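Local coordinates for Lmo0488 protein (PDB 5TED) that senses shikimate through its effector-binding domain and, as a LysR-type transcriptional regulator, activates genes of protocatechuate biosynthesis, at residues S104-S109 and I131-E136; V80-E85 and S152-I157; A140-V145 and A161-K166. All blocks are in the same frame, centred on the assembly; numbering follows the deposited sequence.

Contact 1. Residues S104-S109 and I131-E136; sequences SYIFFS and IGCYVE. With SKM ((3R,4S,5R)-3,4,5-trihydroxycyclohex-1-ene-1-carboxylic acid), chain D.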
# COMPACT_ATOMS: atom_id res chain seq x y z
N SER A 104 -6.81 -12.59 -19.15
CA SER A 104 -6.79 -11.15 -18.90
C SER A 104 -5.99 -10.80 -17.64
O SER A 104 -6.22 -11.36 -16.56
CB SER A 104 -8.22 -10.61 -18.77
OG SER A 104 -8.19 -9.22 -18.50
N TYR A 105 -5.09 -9.82 -17.77
CA TYR A 105 -4.20 -9.43 -16.69
C TYR A 105 -4.73 -8.25 -15.90
O TYR A 105 -5.38 -7.34 -16.43
CB TYR A 105 -2.82 -9.05 -17.23
CG TYR A 105 -1.87 -10.20 -17.32
CD1 TYR A 105 -1.88 -11.04 -18.43
CD2 TYR A 105 -0.95 -10.45 -16.30
CE1 TYR A 105 -1.01 -12.12 -18.52
CE2 TYR A 105 -0.07 -11.51 -16.39
CZ TYR A 105 -0.10 -12.33 -17.50
OH TYR A 105 0.75 -13.38 -17.58
N ILE A 106 -4.42 -8.29 -14.61
CA ILE A 106 -4.35 -7.12 -13.75
C ILE A 106 -2.88 -6.71 -13.81
O ILE A 106 -2.02 -7.38 -13.23
CB ILE A 106 -4.80 -7.43 -12.32
CG1 ILE A 106 -6.27 -7.85 -12.31
CG2 ILE A 106 -4.55 -6.22 -11.41
CD1 ILE A 106 -6.57 -8.89 -11.28
N PHE A 107 -2.59 -5.65 -14.56
CA PHE A 107 -1.24 -5.26 -14.93
C PHE A 107 -0.77 -4.09 -14.07
O PHE A 107 -1.57 -3.29 -13.59
CB PHE A 107 -1.21 -4.85 -16.41
CG PHE A 107 -0.06 -5.43 -17.19
CD1 PHE A 107 0.00 -6.78 -17.47
CD2 PHE A 107 0.95 -4.61 -17.69
CE1 PHE A 107 1.05 -7.31 -18.22
CE2 PHE A 107 2.00 -5.13 -18.42
CZ PHE A 107 2.05 -6.49 -18.69
N PHE A 108 0.55 -4.01 -13.87
CA PHE A 108 1.10 -2.85 -13.19
C PHE A 108 1.01 -1.61 -14.07
O PHE A 108 1.26 -1.68 -15.28
CB PHE A 108 2.57 -3.09 -12.81
CG PHE A 108 2.73 -3.93 -11.57
CD1 PHE A 108 2.39 -3.43 -10.32
CD2 PHE A 108 3.21 -5.23 -11.66
CE1 PHE A 108 2.52 -4.22 -9.18
CE2 PHE A 108 3.34 -6.01 -10.53
CZ PHE A 108 3.00 -5.51 -9.29
N SER A 109 0.67 -0.47 -13.46
CA SER A 109 0.62 0.79 -14.20
C SER A 109 2.03 1.23 -14.60
O SER A 109 3.03 0.71 -14.12
CB SER A 109 -0.03 1.88 -13.36
OG SER A 109 0.70 2.05 -12.16
N ILE A 131 -4.70 -7.01 -21.28
CA ILE A 131 -4.73 -6.25 -20.03
C ILE A 131 -6.16 -5.82 -19.75
O ILE A 131 -6.76 -5.07 -20.53
CB ILE A 131 -3.78 -5.05 -20.09
CG1 ILE A 131 -2.34 -5.57 -20.22
CG2 ILE A 131 -3.93 -4.21 -18.82
CD1 ILE A 131 -1.31 -4.50 -20.59
N GLY A 132 -6.70 -6.30 -18.64
CA GLY A 132 -8.05 -5.97 -18.23
C GLY A 132 -8.10 -4.68 -17.44
O GLY A 132 -9.05 -3.91 -17.59
N CYS A 133 -7.10 -4.43 -16.61
CA CYS A 133 -7.07 -3.22 -15.79
C CYS A 133 -5.64 -2.97 -15.33
O CYS A 133 -4.76 -3.84 -15.45
CB CYS A 133 -8.00 -3.33 -14.59
SG CYS A 133 -7.61 -4.67 -13.43
N TYR A 134 -5.40 -1.78 -14.81
CA TYR A 134 -4.11 -1.45 -14.21
C TYR A 134 -4.27 -1.16 -12.73
O TYR A 134 -5.31 -0.64 -12.29
CB TYR A 134 -3.45 -0.24 -14.89
CG TYR A 134 -3.04 -0.44 -16.35
CD1 TYR A 134 -1.81 -0.97 -16.69
CD2 TYR A 134 -3.89 -0.07 -17.39
CE1 TYR A 134 -1.42 -1.13 -18.01
CE2 TYR A 134 -3.52 -0.23 -18.72
CZ TYR A 134 -2.28 -0.76 -19.02
OH TYR A 134 -1.89 -0.93 -20.33
N VAL A 135 -3.23 -1.50 -11.96
CA VAL A 135 -3.11 -1.12 -10.55
C VAL A 135 -1.65 -0.79 -10.29
O VAL A 135 -0.75 -1.24 -10.99
CB VAL A 135 -3.58 -2.21 -9.55
CG1 VAL A 135 -4.79 -2.96 -10.07
CG2 VAL A 135 -2.46 -3.16 -9.22
N GLU A 136 -1.42 -0.01 -9.24
CA GLU A 136 -0.06 0.36 -8.85
C GLU A 136 0.48 -0.48 -7.71
O GLU A 136 1.60 -0.99 -7.79
CB GLU A 136 0.01 1.85 -8.48
CG GLU A 136 1.41 2.24 -8.02
CD GLU A 136 1.57 3.74 -7.81
OE1 GLU A 136 1.58 4.17 -6.64
OE2 GLU A 136 1.65 4.47 -8.84
O12 SKM D . 5.06 -2.25 -5.43
C8 SKM D . 4.67 -2.31 -6.80
C6 SKM D . 4.63 -1.05 -7.36
O7 SKM D . 4.25 -1.12 -8.74
C5 SKM D . 6.08 -0.26 -7.33
C4 SKM D . 7.18 -1.07 -7.86
C1 SKM D . 8.50 -0.43 -8.32
O2 SKM D . 8.51 0.80 -8.60
O3 SKM D . 9.54 -1.14 -8.44
C10 SKM D . 7.02 -2.66 -7.90
C9 SKM D . 5.76 -3.29 -7.64
O11 SKM D . 5.98 -4.42 -6.89
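Strands 104-108 and 131-135 run parallel as the two outer elements of a beta-alpha-beta unit, with helix 115-124 as the connection, in the periplasmic-binding-protein-like effector domain of a LysR-type regulator. On the side of the sheet carrying Phe107 and Ile131, the two side chains cross at about a right angle. Ile131 keeps CG1 beside its own backbone N (chi1 -64°), which brings CD1 over one face of the Phe107 ring, 3.8 Å from the centroid: a CH-pi contact offset toward the rim. Tyr134 lies farther along this side, its CD1 3.9 Å from Phe107 CB. On the reverse side Ile106 reaches two neighbours, CG1 touching Cys133 SG at 3.6 Å and CG2 meeting Val135 CG1 at 3.5 Å. A beta bulge shifts the register between Tyr105 and Ile106; there Tyr105 O takes Gly132 N at 2.8 Å and, weakly, Cys133 N. Beyond it, Phe107 N gives a nearly straight bond to Cys133 O. Cys133 and Tyr134 also pair with a parallel strand of the second subunit, so the sheet continues across the interface. Where the strands end, the Phe108 ring turns an edge to Glu136 O, in its plane, and CD1 lies 3.4 Å from SKM O7. SKM O7 donates to Glu136 O at 2.8 Å, while the Glu136 carboxylate bonds Tyr11 OH through OE1 and Thr111 OG1 through OE2. One shikimate hydroxyl is thus held here by a main-chain acceptor beside an aromatic edge, with the Glu136 carboxylate tied up by the protein itself.

Contact 2. Residues V80-E85 and S152-I157; sequences VVVVAE and SIMPKI
Antiparallel strands 80-84 and 152-155 meet over three residue pairs in the effector-binding domain, and Met154 shows best how their side chains fit. Its CB rises from the strand on the side shared with Val80, Val82 and Ser152, and there Met154 CB lies 3.8 Å from Met141 SD of helix 138-146, with Phe108 CE2 of strand 104-108 close by. CG takes the crowded position between the backbone N and the carbonyl carbon (chi1 63°) and comes 3.7 Å from Val82 CG2. SD continues anti to CA and still touches that methyl, at 3.8 Å. The chain then bends at chi3 (-58°), turning CE away from Val82 while it remains beside Met141 SD.

The backbone pairing sets which residues face each other. Val80 and Met154 form a hydrogen-bonded pair, Val80 N to Met154 O at 2.9 Å and Met154 N back to Val80 O, both nearly along the C=O axes. Val82 and Ser152 form the second such pair, with Val82 N 2.8 Å from Ser152 O. Between them Val81 and Ile153 are a non-hydrogen-bonded pair, their CA atoms 4.4 Å apart, and their side chains emerge on the reverse side, where both meet Ile170. At the far end Val80 CG2 packs 3.4 Å from Met154 O, while CG1 rests against Lys156 CB.

Next along the chain, Pro155 turns away from strand 80-84 and touches the bound shikimate. The buried hydroxyl Ser152 OG sits 3.7 Å from Val82 CB and has no hydrogen-bonding partner in the model. Cohesion here thus comes from four main-chain bonds and apolar side chains, and the strand so held carries the pocket residue Pro155.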
# COMPACT_ATOMS: atom_id res chain seq x y z
N VAL A 80 6.38 -14.16 -10.07
CA VAL A 80 5.50 -15.31 -10.17
C VAL A 80 4.23 -14.89 -10.90
O VAL A 80 3.93 -13.71 -11.04
CB VAL A 80 5.12 -15.88 -8.78
CG1 VAL A 80 6.30 -16.56 -8.14
CG2 VAL A 80 4.56 -14.77 -7.86
N VAL A 81 3.47 -15.89 -11.35
CA VAL A 81 2.13 -15.65 -11.88
C VAL A 81 1.12 -16.07 -10.82
O VAL A 81 1.25 -17.15 -10.22
CB VAL A 81 1.92 -16.39 -13.21
CG1 VAL A 81 0.45 -16.37 -13.61
CG2 VAL A 81 2.76 -15.75 -14.32
N VAL A 82 0.13 -15.20 -10.57
CA VAL A 82 -0.87 -15.39 -9.52
C VAL A 82 -2.25 -15.45 -10.17
O VAL A 82 -2.60 -14.59 -10.98
CB VAL A 82 -0.79 -14.27 -8.46
CG1 VAL A 82 -1.68 -14.60 -7.29
CG2 VAL A 82 0.65 -14.07 -8.01
N VAL A 83 -3.02 -16.47 -9.81
CA VAL A 83 -4.32 -16.71 -10.43
C VAL A 83 -5.29 -17.07 -9.33
O VAL A 83 -4.89 -17.52 -8.25
CB VAL A 83 -4.24 -17.84 -11.50
CG1 VAL A 83 -3.16 -17.52 -12.53
CG2 VAL A 83 -3.96 -19.20 -10.85
N ALA A 84 -6.58 -16.84 -9.59
CA ALA A 84 -7.58 -17.23 -8.61
C ALA A 84 -7.48 -18.74 -8.37
O ALA A 84 -7.04 -19.50 -9.23
CB ALA A 84 -8.99 -16.85 -9.07
N GLU A 85 -7.90 -19.17 -7.18
CA GLU A 85 -7.67 -20.55 -6.79
C GLU A 85 -8.44 -21.55 -7.64
O GLU A 85 -8.08 -22.73 -7.65
CB GLU A 85 -7.97 -20.69 -5.29
CG GLU A 85 -9.43 -20.56 -4.89
CD GLU A 85 -9.63 -20.65 -3.38
OE1 GLU A 85 -10.76 -20.37 -2.92
OE2 GLU A 85 -8.66 -20.97 -2.66
N SER A 152 -2.29 -12.22 -12.69
CA SER A 152 -1.23 -11.22 -12.62
C SER A 152 0.15 -11.87 -12.62
O SER A 152 0.29 -13.05 -12.30
CB SER A 152 -1.40 -10.33 -11.38
OG SER A 152 -0.96 -11.01 -10.21
N ILE A 153 1.15 -11.08 -13.00
CA ILE A 153 2.56 -11.37 -12.74
C ILE A 153 3.05 -10.33 -11.75
O ILE A 153 2.86 -9.13 -11.97
CB ILE A 153 3.39 -11.36 -14.03
CG1 ILE A 153 4.88 -11.58 -13.73
CG2 ILE A 153 3.22 -10.03 -14.75
CD1 ILE A 153 5.74 -11.71 -14.99
N MET A 154 3.68 -10.77 -10.66
CA MET A 154 4.03 -9.85 -9.59
C MET A 154 5.12 -10.49 -8.74
O MET A 154 5.40 -11.68 -8.89
CB MET A 154 2.81 -9.50 -8.72
CG MET A 154 2.19 -10.67 -8.00
SD MET A 154 0.57 -10.33 -7.26
CE MET A 154 0.97 -8.96 -6.17
N PRO A 155 5.75 -9.73 -7.84
CA PRO A 155 6.76 -10.32 -6.96
C PRO A 155 6.13 -11.32 -6.01
O PRO A 155 5.02 -11.11 -5.50
CB PRO A 155 7.32 -9.11 -6.18
CG PRO A 155 6.78 -7.91 -6.81
CD PRO A 155 5.52 -8.30 -7.55
N LYS A 156 6.86 -12.39 -5.72
CA LYS A 156 6.42 -13.31 -4.69
C LYS A 156 6.61 -12.65 -3.33
O LYS A 156 7.73 -12.30 -2.95
CB LYS A 156 7.19 -14.63 -4.79
CG LYS A 156 6.60 -15.72 -3.90
CD LYS A 156 7.57 -16.88 -3.72
CE LYS A 156 6.82 -18.20 -3.71
NZ LYS A 156 7.68 -19.35 -3.29
N ILE A 157 5.51 -12.38 -2.63
CA ILE A 157 5.53 -11.70 -1.34
C ILE A 157 4.68 -12.50 -0.37
O ILE A 157 3.81 -13.28 -0.76
CB ILE A 157 5.03 -10.24 -1.44
CG1 ILE A 157 3.62 -10.17 -2.02
CG2 ILE A 157 5.98 -9.41 -2.30
CD1 ILE A 157 3.05 -8.76 -2.07

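Contact 3. Residues A140-V145 and A161-K166; sequences AMVGLV and AHYNVK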
# COMPACT_ATOMS: atom_id res chain seq x y z
N ALA A 140 -3.57 -4.32 -3.77
CA ALA A 140 -4.70 -4.11 -4.67
C ALA A 140 -4.69 -5.13 -5.81
O ALA A 140 -5.75 -5.57 -6.28
CB ALA A 140 -4.69 -2.69 -5.22
N MET A 141 -3.50 -5.50 -6.27
CA MET A 141 -3.39 -6.48 -7.36
C MET A 141 -3.84 -7.86 -6.91
O MET A 141 -4.71 -8.47 -7.53
CB MET A 141 -1.95 -6.51 -7.87
CG MET A 141 -1.67 -7.54 -8.98
SD MET A 141 -0.05 -7.25 -9.73
CE MET A 141 -0.27 -5.78 -10.70
N VAL A 142 -3.23 -8.40 -5.84
CA VAL A 142 -3.66 -9.73 -5.42
C VAL A 142 -5.11 -9.70 -4.93
O VAL A 142 -5.85 -10.70 -5.07
CB VAL A 142 -2.69 -10.32 -4.38
CG1 VAL A 142 -2.68 -9.51 -3.09
CG2 VAL A 142 -3.04 -11.80 -4.13
N GLY A 143 -5.56 -8.57 -4.39
CA GLY A 143 -6.96 -8.45 -4.02
C GLY A 143 -7.89 -8.74 -5.18
O GLY A 143 -8.85 -9.50 -5.06
N LEU A 144 -7.58 -8.17 -6.35
CA LEU A 144 -8.42 -8.39 -7.53
C LEU A 144 -8.23 -9.80 -8.10
O LEU A 144 -9.20 -10.39 -8.60
CB LEU A 144 -8.13 -7.33 -8.60
CG LEU A 144 -8.61 -5.92 -8.23
CD1 LEU A 144 -7.94 -4.90 -9.13
CD2 LEU A 144 -10.13 -5.82 -8.36
N VAL A 145 -7.01 -10.36 -8.02
CA VAL A 145 -6.85 -11.74 -8.49
C VAL A 145 -7.70 -12.67 -7.65
O VAL A 145 -8.31 -13.61 -8.16
CB VAL A 145 -5.37 -12.19 -8.45
CG1 VAL A 145 -5.29 -13.64 -8.92
CG2 VAL A 145 -4.52 -11.33 -9.34
N ALA A 161 0.04 -15.85 0.25
CA ALA A 161 -0.46 -17.08 0.86
C ALA A 161 -1.79 -16.90 1.59
O ALA A 161 -2.43 -17.91 1.91
CB ALA A 161 0.59 -17.64 1.83
N HIS A 162 -2.24 -15.67 1.83
CA HIS A 162 -3.43 -15.41 2.62
C HIS A 162 -4.61 -14.93 1.78
O HIS A 162 -5.64 -14.54 2.34
CB HIS A 162 -3.09 -14.43 3.74
CG HIS A 162 -1.88 -14.85 4.51
ND1 HIS A 162 -1.83 -16.01 5.24
CD2 HIS A 162 -0.65 -14.29 4.59
CE1 HIS A 162 -0.63 -16.14 5.78
NE2 HIS A 162 0.11 -15.11 5.40
N TYR A 163 -4.50 -14.99 0.46
CA TYR A 163 -5.61 -14.74 -0.43
C TYR A 163 -5.98 -16.05 -1.13
O TYR A 163 -5.22 -17.01 -1.12
CB TYR A 163 -5.27 -13.66 -1.46
CG TYR A 163 -5.08 -12.29 -0.86
CD1 TYR A 163 -3.91 -11.96 -0.20
CD2 TYR A 163 -6.06 -11.31 -0.99
CE1 TYR A 163 -3.71 -10.71 0.34
CE2 TYR A 163 -5.87 -10.03 -0.44
CZ TYR A 163 -4.69 -9.75 0.23
OH TYR A 163 -4.46 -8.50 0.77
N ASN A 164 -7.18 -16.07 -1.70
CA ASN A 164 -7.69 -17.27 -2.38
C ASN A 164 -7.09 -17.36 -3.78
O ASN A 164 -7.78 -17.26 -4.80
CB ASN A 164 -9.21 -17.24 -2.44
CG ASN A 164 -9.84 -17.06 -1.09
OD1 ASN A 164 -9.40 -17.66 -0.12
ND2 ASN A 164 -10.89 -16.24 -1.03
N VAL A 165 -5.76 -17.56 -3.82
CA VAL A 165 -5.01 -17.56 -5.07
C VAL A 165 -3.99 -18.70 -5.06
O VAL A 165 -3.56 -19.17 -4.00
CB VAL A 165 -4.28 -16.21 -5.32
CG1 VAL A 165 -5.27 -15.05 -5.42
CG2 VAL A 165 -3.25 -15.94 -4.21
N LYS A 166 -3.62 -19.13 -6.25
CA LYS A 166 -2.55 -20.09 -6.47
C LYS A 166 -1.35 -19.34 -7.03
O LYS A 166 -1.50 -18.59 -8.00
CB LYS A 166 -2.99 -21.19 -7.44
CG LYS A 166 -1.89 -22.13 -7.90
CD LYS A 166 -1.40 -23.03 -6.77
CE LYS A 166 -0.50 -24.15 -7.30
NZ LYS A 166 -1.27 -25.24 -7.98
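Helix 138-146 packs here against the turn and strand start at 163-166, inside the effector-binding domain of this LysR-type regulator, a domain of the periplasmic-binding-protein fold. Two valines of the helix, one turn apart, do most of the touching. Val142 meets Tyr163 at about a right angle: CG1, in the crowded position between its backbone N and carbonyl carbon (chi1 64°), stands over the middle of the phenol ring, 3.8 Å from the centroid and close to the ring normal. This is a CH-pi contact, while CG2 lies 3.9 Å from both Tyr163 CG and CB. Gly143 CA lies 4.1 Å from Tyr163 CE2. Val145 CG1, anti to its backbone N, touches Val165 CG1 at 3.8 Å, the two side chains again crossing steeply.

Around this apolar patch, several bonds set the position of the partners. An inverse gamma turn centred on Asn164 joins Tyr163 to Val165, so that both point their CB atoms at the helix. Asn164 N is also bonded to Ser146 OG, and the backbones of Asn164 and Lys166 pair with Glu85 and Val83. Val82 packs on both Val145 and Val165. On the dimer side the Tyr163 ring meets His16 of the second subunit, their planes about 15° apart. Closing the gamma turn is a weak bond from Val165 N to Tyr163 O, 2.8 Å long.

Of these segments 80-85, at the end of strand 69-84, comes first from the N terminus and waits until 152-155 to close the long loop of contact 2. Contact 1 is nested within that loop: strands 104-108 and 131-135 pair with each other, helix 115-124 making the connection. The chain then enters helix 138-146, passes through strand 152-155 and reaches 161-166, so contact 3 opens inside the loop of contact 2 and closes beyond it; the two cross. Strand 165-170 joins the sheet beside strand 69-84. Met141 and Val145 of the helix pack on Ile106, tying the two-strand parallel sheet to the mixed sheet. Contacts 1 and 3 both reach the second subunit.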